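Local coordinates for protein xylulokinase (Brucella ovis, PDB 5VM1) that probably phosphorylates D-xylulose to D-xylulose 5-phosphate with ATP, as a member of the FGGY family of carbohydrate kinases, at residues G267-A272 and L387-A392; H285-A290 and H296-I301; V261-S266 and F380-N385. All coordinates share one frame; numbering follows the deposited sequence.

Contact 1 of 3, residues G267-A272 and L387-A392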
loop_
_atom_site.group_PDB
_atom_site.type_symbol
_atom_site.label_atom_id
_atom_site.label_comp_id
_atom_site.label_asym_id
_atom_site.label_seq_id
_atom_site.Cartn_x
_atom_site.Cartn_y
_atom_site.Cartn_z
ATOM N N GLY A 267 -6.682 6.654 -3.449
ATOM C CA GLY A 267 -7.573 5.827 -2.648
ATOM C C GLY A 267 -7.157 4.374 -2.749
ATOM O O GLY A 267 -6.763 3.891 -3.808
ATOM N N VAL A 268 -7.248 3.666 -1.632
ATOM C CA VAL A 268 -6.999 2.228 -1.642
ATOM C C VAL A 268 -8.118 1.534 -0.894
ATOM O O VAL A 268 -8.435 1.902 0.242
ATOM C CB VAL A 268 -5.634 1.847 -1.036
ATOM C CG1 VAL A 268 -5.532 0.364 -0.914
ATOM C CG2 VAL A 268 -4.515 2.346 -1.920
ATOM N N LEU A 269 -8.693 0.519 -1.526
ATOM C CA LEU A 269 -9.673 -0.360 -0.904
ATOM C C LEU A 269 -8.971 -1.703 -0.730
ATOM O O LEU A 269 -8.620 -2.345 -1.721
ATOM C CB LEU A 269 -10.910 -0.477 -1.789
ATOM C CG LEU A 269 -12.101 -1.275 -1.286
ATOM C CD1 LEU A 269 -12.716 -0.568 -0.075
ATOM C CD2 LEU A 269 -13.123 -1.435 -2.381
ATOM N N PHE A 270 -8.718 -2.097 0.520
ATOM C CA PHE A 270 -7.948 -3.293 0.854
ATOM C C PHE A 270 -8.880 -4.296 1.490
ATOM O O PHE A 270 -9.485 -4.010 2.524
ATOM C CB PHE A 270 -6.810 -2.989 1.817
ATOM C CG PHE A 270 -5.901 -4.185 2.118
ATOM C CD1 PHE A 270 -6.339 -5.250 2.893
ATOM C CD2 PHE A 270 -4.578 -4.207 1.651
ATOM C CE1 PHE A 270 -5.502 -6.314 3.173
ATOM C CE2 PHE A 270 -3.731 -5.269 1.923
ATOM C CZ PHE A 270 -4.194 -6.318 2.698
ATOM N N ALA A 271 -8.955 -5.479 0.899
ATOM C CA ALA A 271 -9.788 -6.549 1.405
ATOM C C ALA A 271 -8.938 -7.793 1.614
ATOM O O ALA A 271 -8.223 -8.224 0.698
ATOM C CB ALA A 271 -10.932 -6.831 0.422
ATOM N N ALA A 272 -9.030 -8.381 2.805
ATOM C CA ALA A 272 -8.348 -9.637 3.070
ATOM C C ALA A 272 -9.166 -10.808 2.529
ATOM O O ALA A 272 -10.401 -10.795 2.600
ATOM C CB ALA A 272 -8.100 -9.790 4.564
ATOM N N LEU A 387 -17.594 -2.868 -6.162
ATOM C CA LEU A 387 -18.256 -3.727 -7.143
ATOM C C LEU A 387 -17.254 -4.654 -7.837
ATOM O O LEU A 387 -17.574 -5.818 -8.123
ATOM C CB LEU A 387 -19.035 -2.881 -8.157
ATOM C CG LEU A 387 -20.356 -2.182 -7.757
ATOM C CD1 LEU A 387 -21.040 -1.529 -8.953
ATOM C CD2 LEU A 387 -21.341 -3.059 -7.010
ATOM N N ALA A 388 -16.047 -4.150 -8.136
ATOM C CA ALA A 388 -15.007 -4.981 -8.751
ATOM C C ALA A 388 -14.569 -6.109 -7.823
ATOM O O ALA A 388 -14.402 -7.255 -8.261
ATOM C CB ALA A 388 -13.806 -4.131 -9.138
ATOM N N LEU A 389 -14.323 -5.786 -6.544
ATOM C CA LEU A 389 -13.977 -6.805 -5.555
ATOM C C LEU A 389 -15.067 -7.857 -5.424
ATOM O O LEU A 389 -14.778 -9.054 -5.283
ATOM C CB LEU A 389 -13.696 -6.157 -4.201
ATOM C CG LEU A 389 -12.465 -5.265 -4.136
ATOM C CD1 LEU A 389 -12.061 -5.116 -2.679
ATOM C CD2 LEU A 389 -11.368 -5.918 -4.910
ATOM N N GLN A 390 -16.328 -7.430 -5.424
ATOM C CA GLN A 390 -17.408 -8.399 -5.362
ATOM C C GLN A 390 -17.427 -9.303 -6.587
ATOM O O GLN A 390 -17.715 -10.494 -6.464
ATOM C CB GLN A 390 -18.724 -7.664 -5.170
ATOM C CG GLN A 390 -18.858 -7.150 -3.750
ATOM C CD GLN A 390 -20.266 -6.713 -3.413
ATOM O OE1 GLN A 390 -21.226 -7.129 -4.066
ATOM N NE2 GLN A 390 -20.409 -5.996 -2.295
ATOM N N SER A 391 -17.049 -8.792 -7.759
ATOM C CA SER A 391 -16.997 -9.696 -8.897
ATOM C C SER A 391 -15.832 -10.665 -8.794
ATOM O O SER A 391 -15.708 -11.560 -9.631
ATOM C CB SER A 391 -16.893 -8.919 -10.208
ATOM O OG SER A 391 -15.586 -8.387 -10.353
ATOM N N ALA A 392 -14.953 -10.487 -7.816
ATOM C CA ALA A 392 -13.819 -11.376 -7.644
ATOM C C ALA A 392 -13.949 -12.217 -6.376
ATOM O O ALA A 392 -12.936 -12.655 -5.820
ATOM C CB ALA A 392 -12.512 -10.582 -7.676
#
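Leu389 carries the helix side of this contact through a single methyl, CD1, which settles between two side chains of strand 267-273. Its CD1 lies 3.7 Å from Ala271 CB and 3.8 Å from Leu269 CD2. The two leucines run past one another in opposite directions; in the leucine of the strand, CG anti to the backbone N (chi1 -176°) and a chi2 of 66° together put CD2 on the helix side. Small as Ala271 is, its CB points toward the helix, and Ala271 CA to Leu389 CA, 8.1 Å, is the shortest CA-CA distance between the segments. Here the C-terminal end of helix 367-390 lies against one face of the mixed sheet of the C-terminal FGGY domain, a domain of the actin-like ATPase clan. Phe270, between the two contact residues, projects from the other face toward helix 243-251. Packing thins rapidly away from the leucine: Leu387 and Gln390 sit on the exposed side of the helix, and the glutamine is poorly ordered. Ser391 OG donates to Ala388 O at 2.7 Å, while Ala392 O receives the side-chain amides of Gln277 and Gln297.

Contact 2 of 3, residues H285-A290 and H296-I301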
loop_
_atom_site.group_PDB
_atom_site.type_symbol
_atom_site.label_atom_id
_atom_site.label_comp_id
_atom_site.label_asym_id
_atom_site.label_seq_id
_atom_site.Cartn_x
_atom_site.Cartn_y
_atom_site.Cartn_z
ATOM N N HIS A 285 -5.906 -5.522 -7.876
ATOM C CA HIS A 285 -4.698 -6.251 -7.491
ATOM C C HIS A 285 -5.052 -7.385 -6.535
ATOM O O HIS A 285 -5.926 -7.236 -5.673
ATOM C CB HIS A 285 -3.666 -5.314 -6.855
ATOM C CG HIS A 285 -3.076 -4.361 -7.840
ATOM N ND1 HIS A 285 -2.370 -4.785 -8.947
ATOM C CD2 HIS A 285 -3.166 -3.016 -7.946
ATOM C CE1 HIS A 285 -2.004 -3.739 -9.666
ATOM N NE2 HIS A 285 -2.484 -2.653 -9.087
ATOM N N ALA A 286 -4.381 -8.529 -6.710
ATOM C CA ALA A 286 -4.512 -9.673 -5.803
ATOM C C ALA A 286 -3.111 -10.121 -5.420
ATOM O O ALA A 286 -2.339 -10.580 -6.273
ATOM C CB ALA A 286 -5.290 -10.835 -6.424
ATOM N N PHE A 287 -2.795 -9.994 -4.138
ATOM C CA PHE A 287 -1.476 -10.290 -3.617
ATOM C C PHE A 287 -1.620 -11.215 -2.425
ATOM O O PHE A 287 -2.672 -11.256 -1.769
ATOM C CB PHE A 287 -0.743 -9.024 -3.145
ATOM C CG PHE A 287 -0.448 -8.023 -4.218
ATOM C CD1 PHE A 287 0.087 -8.409 -5.430
ATOM C CD2 PHE A 287 -0.659 -6.669 -3.986
ATOM C CE1 PHE A 287 0.393 -7.456 -6.411
ATOM C CE2 PHE A 287 -0.358 -5.714 -4.959
ATOM C CZ PHE A 287 0.169 -6.113 -6.175
ATOM N N CYS A 288 -0.518 -11.900 -2.105
ATOM C CA CYS A 288 -0.439 -12.617 -0.837
ATOM C C CYS A 288 -0.504 -11.631 0.322
ATOM O O CYS A 288 -0.040 -10.490 0.227
ATOM C CB CYS A 288 0.867 -13.410 -0.736
ATOM S SG CYS A 288 1.189 -14.565 -2.095
ATOM N N HIS A 289 -1.092 -12.077 1.424
ATOM C CA HIS A 289 -1.062 -11.310 2.658
ATOM C C HIS A 289 0.209 -11.646 3.434
ATOM O O HIS A 289 1.035 -12.441 2.998
ATOM C CB HIS A 289 -2.300 -11.601 3.497
ATOM C CG HIS A 289 -2.731 -10.455 4.359
ATOM N ND1 HIS A 289 -1.837 -9.587 4.946
ATOM C CD2 HIS A 289 -3.961 -10.065 4.775
ATOM C CE1 HIS A 289 -2.494 -8.711 5.683
ATOM N NE2 HIS A 289 -3.782 -8.986 5.605
ATOM N N ALA A 290 0.401 -11.002 4.578
ATOM C CA ALA A 290 1.554 -11.326 5.404
ATOM C C ALA A 290 1.340 -12.589 6.203
ATOM O O ALA A 290 2.276 -13.050 6.856
ATOM C CB ALA A 290 1.890 -10.190 6.361
ATOM N N HIS A 296 -4.933 -11.129 -0.307
ATOM C CA HIS A 296 -5.746 -9.918 -0.252
ATOM C C HIS A 296 -5.935 -9.322 -1.635
ATOM O O HIS A 296 -5.126 -9.519 -2.547
ATOM C CB HIS A 296 -5.147 -8.859 0.687
ATOM C CG HIS A 296 -4.003 -8.093 0.100
ATOM N ND1 HIS A 296 -4.171 -6.936 -0.625
ATOM C CD2 HIS A 296 -2.666 -8.301 0.171
ATOM C CE1 HIS A 296 -2.990 -6.478 -1.000
ATOM N NE2 HIS A 296 -2.059 -7.281 -0.522
ATOM N N GLN A 297 -6.985 -8.521 -1.736
ATOM C CA GLN A 297 -7.283 -7.729 -2.913
ATOM C C GLN A 297 -7.021 -6.251 -2.638
ATOM O O GLN A 297 -7.086 -5.779 -1.500
ATOM C CB GLN A 297 -8.735 -7.933 -3.349
ATOM C CG GLN A 297 -8.914 -9.162 -4.168
ATOM C CD GLN A 297 -10.290 -9.753 -4.062
ATOM O OE1 GLN A 297 -11.058 -9.432 -3.150
ATOM N NE2 GLN A 297 -10.626 -10.609 -5.014
ATOM N N MET A 298 -6.761 -5.512 -3.709
ATOM C CA MET A 298 -6.483 -4.091 -3.591
ATOM C C MET A 298 -7.133 -3.395 -4.771
ATOM O O MET A 298 -6.815 -3.697 -5.922
ATOM C CB MET A 298 -4.974 -3.823 -3.561
ATOM C CG MET A 298 -4.508 -3.067 -2.351
ATOM S SD MET A 298 -2.894 -2.339 -2.591
ATOM C CE MET A 298 -1.791 -3.727 -2.619
ATOM N N GLY A 299 -8.104 -2.533 -4.490
ATOM C CA GLY A 299 -8.638 -1.624 -5.486
ATOM C C GLY A 299 -7.951 -0.284 -5.324
ATOM O O GLY A 299 -7.814 0.222 -4.208
ATOM N N VAL A 300 -7.474 0.262 -6.440
ATOM C CA VAL A 300 -6.705 1.505 -6.433
ATOM C C VAL A 300 -7.476 2.587 -7.176
ATOM O O VAL A 300 -7.771 2.438 -8.364
ATOM C CB VAL A 300 -5.314 1.343 -7.053
ATOM C CG1 VAL A 300 -4.579 2.662 -6.958
ATOM C CG2 VAL A 300 -4.574 0.273 -6.349
ATOM N N ILE A 301 -7.746 3.692 -6.487
ATOM C CA ILE A 301 -8.299 4.906 -7.069
ATOM C C ILE A 301 -7.158 5.901 -7.222
ATOM O O ILE A 301 -6.582 6.350 -6.222
ATOM C CB ILE A 301 -9.401 5.487 -6.171
ATOM C CG1 ILE A 301 -10.586 4.530 -6.116
ATOM C CG2 ILE A 301 -9.794 6.916 -6.613
ATOM C CD1 ILE A 301 -11.388 4.694 -4.884
#
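Strands 285-288 and 296-301 run antiparallel, their axes 4.6 Å apart at the closest, with His285-Met298 and Phe287-His296 as hydrogen-bonded pairs and Ala286-Gln297 as the non-hydrogen-bonded pair between them. Each hydrogen-bonded pair is closed by two bonds: His285 N to Met298 O (2.8 Å) and Met298 N to His285 O in the first, Phe287 N to His296 O and His296 N to Phe287 O in the second. His285, Phe287, His296 and Met298 share one face of the sheet. CG of His296 lies between its backbone N and carbonyl carbon (chi1 78°), which brings the ring's NE2 to the edge of the Phe287 ring and 3.4 Å from Phe287 CB. These two rings meet obliquely, their planes at 66°. Met298, bent at its thioether, delivers CE to the same phenyl edge, 3.4 Å from Phe287 CE2. The two strands form a beta hairpin at one margin of the C-terminal domain sheet, 285-288 being an edge strand within this chain. His289, just past strand 285-288, receives the edge of His296 on its face in a T-shaped pair, centroids 5.9 Å apart, completing an aromatic cluster with Phe287; Phe270 stacks on His296 from the neighbouring strand. At the other end, Val300 CG2 approaches the edge of the His285 ring, 3.9 Å from CD2. On the opposite face Gln297 extends its amide away from the hairpin, OE1 accepting from Thr394 and Asn273 and NE2 donating to Gln277 O.

Contact 3 of 3, residues V261-S266 and F380-N385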
loop_
_atom_site.group_PDB
_atom_site.type_symbol
_atom_site.label_atom_id
_atom_site.label_comp_id
_atom_site.label_asym_id
_atom_site.label_seq_id
_atom_site.Cartn_x
_atom_site.Cartn_y
_atom_site.Cartn_z
ATOM N N VAL A 261 -10.602 1.193 3.770
ATOM C CA VAL A 261 -10.484 2.167 2.694
ATOM C C VAL A 261 -9.588 3.295 3.182
ATOM O O VAL A 261 -9.787 3.835 4.275
ATOM C CB VAL A 261 -11.855 2.709 2.237
ATOM C CG1 VAL A 261 -12.653 3.291 3.409
ATOM C CG2 VAL A 261 -11.679 3.712 1.084
ATOM N N SER A 262 -8.600 3.627 2.383
ATOM C CA SER A 262 -7.605 4.639 2.703
ATOM C C SER A 262 -7.841 5.870 1.830
ATOM O O SER A 262 -7.698 5.807 0.606
ATOM C CB SER A 262 -6.209 4.076 2.486
ATOM O OG SER A 262 -5.255 5.106 2.576
ATOM N N LEU A 263 -8.224 6.981 2.452
ATOM C CA LEU A 263 -8.440 8.219 1.709
ATOM C C LEU A 263 -7.164 9.045 1.716
ATOM O O LEU A 263 -7.136 10.199 2.139
ATOM C CB LEU A 263 -9.604 9.009 2.285
ATOM C CG LEU A 263 -10.917 8.241 2.143
ATOM C CD1 LEU A 263 -12.002 8.946 2.887
ATOM C CD2 LEU A 263 -11.297 8.035 0.693
ATOM N N GLY A 264 -6.105 8.423 1.206
ATOM C CA GLY A 264 -4.845 9.097 1.006
ATOM C C GLY A 264 -4.785 9.755 -0.357
ATOM O O GLY A 264 -5.781 9.845 -1.080
ATOM N N THR A 265 -3.572 10.188 -0.727
ATOM C CA THR A 265 -3.383 10.845 -2.016
ATOM C C THR A 265 -4.046 10.050 -3.120
ATOM O O THR A 265 -4.793 10.595 -3.935
ATOM C CB THR A 265 -1.896 11.026 -2.299
ATOM O OG1 THR A 265 -1.420 12.152 -1.560
ATOM C CG2 THR A 265 -1.651 11.242 -3.795
ATOM N N SER A 266 -3.835 8.743 -3.109
ATOM C CA SER A 266 -4.606 7.801 -3.896
ATOM C C SER A 266 -5.507 7.027 -2.957
ATOM O O SER A 266 -5.186 6.847 -1.782
ATOM C CB SER A 266 -3.688 6.868 -4.654
ATOM O OG SER A 266 -2.949 7.640 -5.569
ATOM N N PHE A 380 -18.182 7.525 -5.171
ATOM C CA PHE A 380 -18.666 6.665 -6.249
ATOM C C PHE A 380 -17.553 5.817 -6.863
ATOM O O PHE A 380 -17.770 4.638 -7.184
ATOM C CB PHE A 380 -19.340 7.516 -7.330
ATOM C CG PHE A 380 -20.572 8.189 -6.867
ATOM C CD1 PHE A 380 -21.416 7.541 -5.999
ATOM C CD2 PHE A 380 -20.882 9.481 -7.268
ATOM C CE1 PHE A 380 -22.564 8.153 -5.542
ATOM C CE2 PHE A 380 -22.020 10.105 -6.810
ATOM C CZ PHE A 380 -22.862 9.443 -5.942
ATOM N N ALA A 381 -16.349 6.371 -6.997
ATOM C CA ALA A 381 -15.218 5.550 -7.432
ATOM C C ALA A 381 -14.947 4.418 -6.448
ATOM O O ALA A 381 -14.668 3.290 -6.857
ATOM C CB ALA A 381 -13.965 6.405 -7.598
ATOM N N ILE A 382 -15.014 4.698 -5.145
ATOM C CA ILE A 382 -14.893 3.621 -4.163
ATOM C C ILE A 382 -15.994 2.580 -4.371
ATOM O O ILE A 382 -15.748 1.378 -4.299
ATOM C CB ILE A 382 -14.926 4.192 -2.731
ATOM C CG1 ILE A 382 -13.727 5.106 -2.483
ATOM C CG2 ILE A 382 -14.913 3.061 -1.706
ATOM C CD1 ILE A 382 -13.833 5.868 -1.226
ATOM N N ARG A 383 -17.216 3.017 -4.654
ATOM C CA ARG A 383 -18.286 2.056 -4.913
ATOM C C ARG A 383 -18.020 1.266 -6.194
ATOM O O ARG A 383 -18.372 0.084 -6.286
ATOM C CB ARG A 383 -19.644 2.778 -4.910
ATOM C CG ARG A 383 -20.562 2.509 -6.026
ATOM C CD ARG A 383 -21.797 1.794 -5.592
ATOM N NE ARG A 383 -22.936 2.633 -5.200
ATOM C CZ ARG A 383 -24.206 2.300 -5.464
ATOM N NH1 ARG A 383 -25.218 3.071 -5.071
ATOM N NH2 ARG A 383 -24.462 1.188 -6.157
ATOM N N ASP A 384 -17.422 1.904 -7.201
ATOM C CA ASP A 384 -16.948 1.144 -8.350
ATOM C C ASP A 384 -15.899 0.110 -7.937
ATOM O O ASP A 384 -15.870 -1.013 -8.464
ATOM C CB ASP A 384 -16.407 2.075 -9.441
ATOM C CG ASP A 384 -17.475 2.495 -10.422
ATOM O OD1 ASP A 384 -18.539 1.823 -10.459
ATOM O OD2 ASP A 384 -17.238 3.444 -11.210
ATOM N N ASN A 385 -15.028 0.467 -6.997
ATOM C CA ASN A 385 -14.026 -0.487 -6.543
ATOM C C ASN A 385 -14.662 -1.656 -5.791
ATOM O O ASN A 385 -14.303 -2.817 -6.024
ATOM C CB ASN A 385 -12.979 0.228 -5.699
ATOM C CG ASN A 385 -11.897 0.822 -6.554
ATOM O OD1 ASN A 385 -10.728 0.413 -6.514
ATOM N ND2 ASN A 385 -12.304 1.757 -7.406
#
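Ile382 holds CG1 anti to its carbonyl carbon (chi1 -64°) and continues nearly straight through chi2 (170°), which sends CD1 outward from helix 367-390 to meet Val261 and Leu263. On the strand, Val261 has CG2 anti to the backbone N, with CG1 in the more confined site between N and the carbonyl carbon, and CG2 is the branch that touches the isoleucine. The CB of Leu263 does not aim at the helix, but its extended side chain brings CD2 back toward it. The two approaches are alike: Val261 CG2 lies 3.8 Å from Ile382 CD1, and Leu263 CD2 stands at 3.8 Å from the same Ile382 CD1. Both strand side chains cross the isoleucine at about a right angle, and the one methyl CD1 meets a branch of each. The nearest CA atoms, Val261 CA and Ile382 CA, are 8.3 Å apart.

The strand belongs to the mixed sheet of the C-terminal FGGY domain, and Ile382 and Leu263 both also touch Ile415 of helix 409-419. Leu263 is the centre of an inverse gamma turn. One turn further along the helix, Asn385 folds back on it: ND2 donates to Ala381 O at 2.9 Å, from above the carbonyl plane, while Asn385 N reaches that oxygen from the opposite face. Away from the sheet, Arg383 forms a salt bridge with Asp474, and Asp384 OD1 is hydrogen-bonded to Tyr477 OH, tying the helix to helix 470-488. Between the two segments themselves every touching atom is a methyl carbon, so their association rests on dispersion and the exclusion of water, without a directional bond to fix it.

Helix 367-390 serves both contact 1 and contact 3, whose centres are 10 Å apart, and their strands 267-273 and 259-263 are neighbours in one sheet. Leu269 CD2 bridges them, 3.7 Å from Asn385 CB. Contact 2, centred 8 Å from contact 1, carries that sheet to one of its edges: Ala271 O probably accepts a hydrogen bond from Gln297 N at 2.7 Å. It also reaches contact 3, where Ile301 CD1 packs 3.4 Å from Ile382 CG1. Contacts 1 and 3 lie away from the predicted sites, whereas in contact 2 the Phe287 side chain comes within about 4 Å of that of Met87, a predicted substrate-binding residue, and the Met298 side chain within about 7 Å of that of Asp243, the predicted proton acceptor.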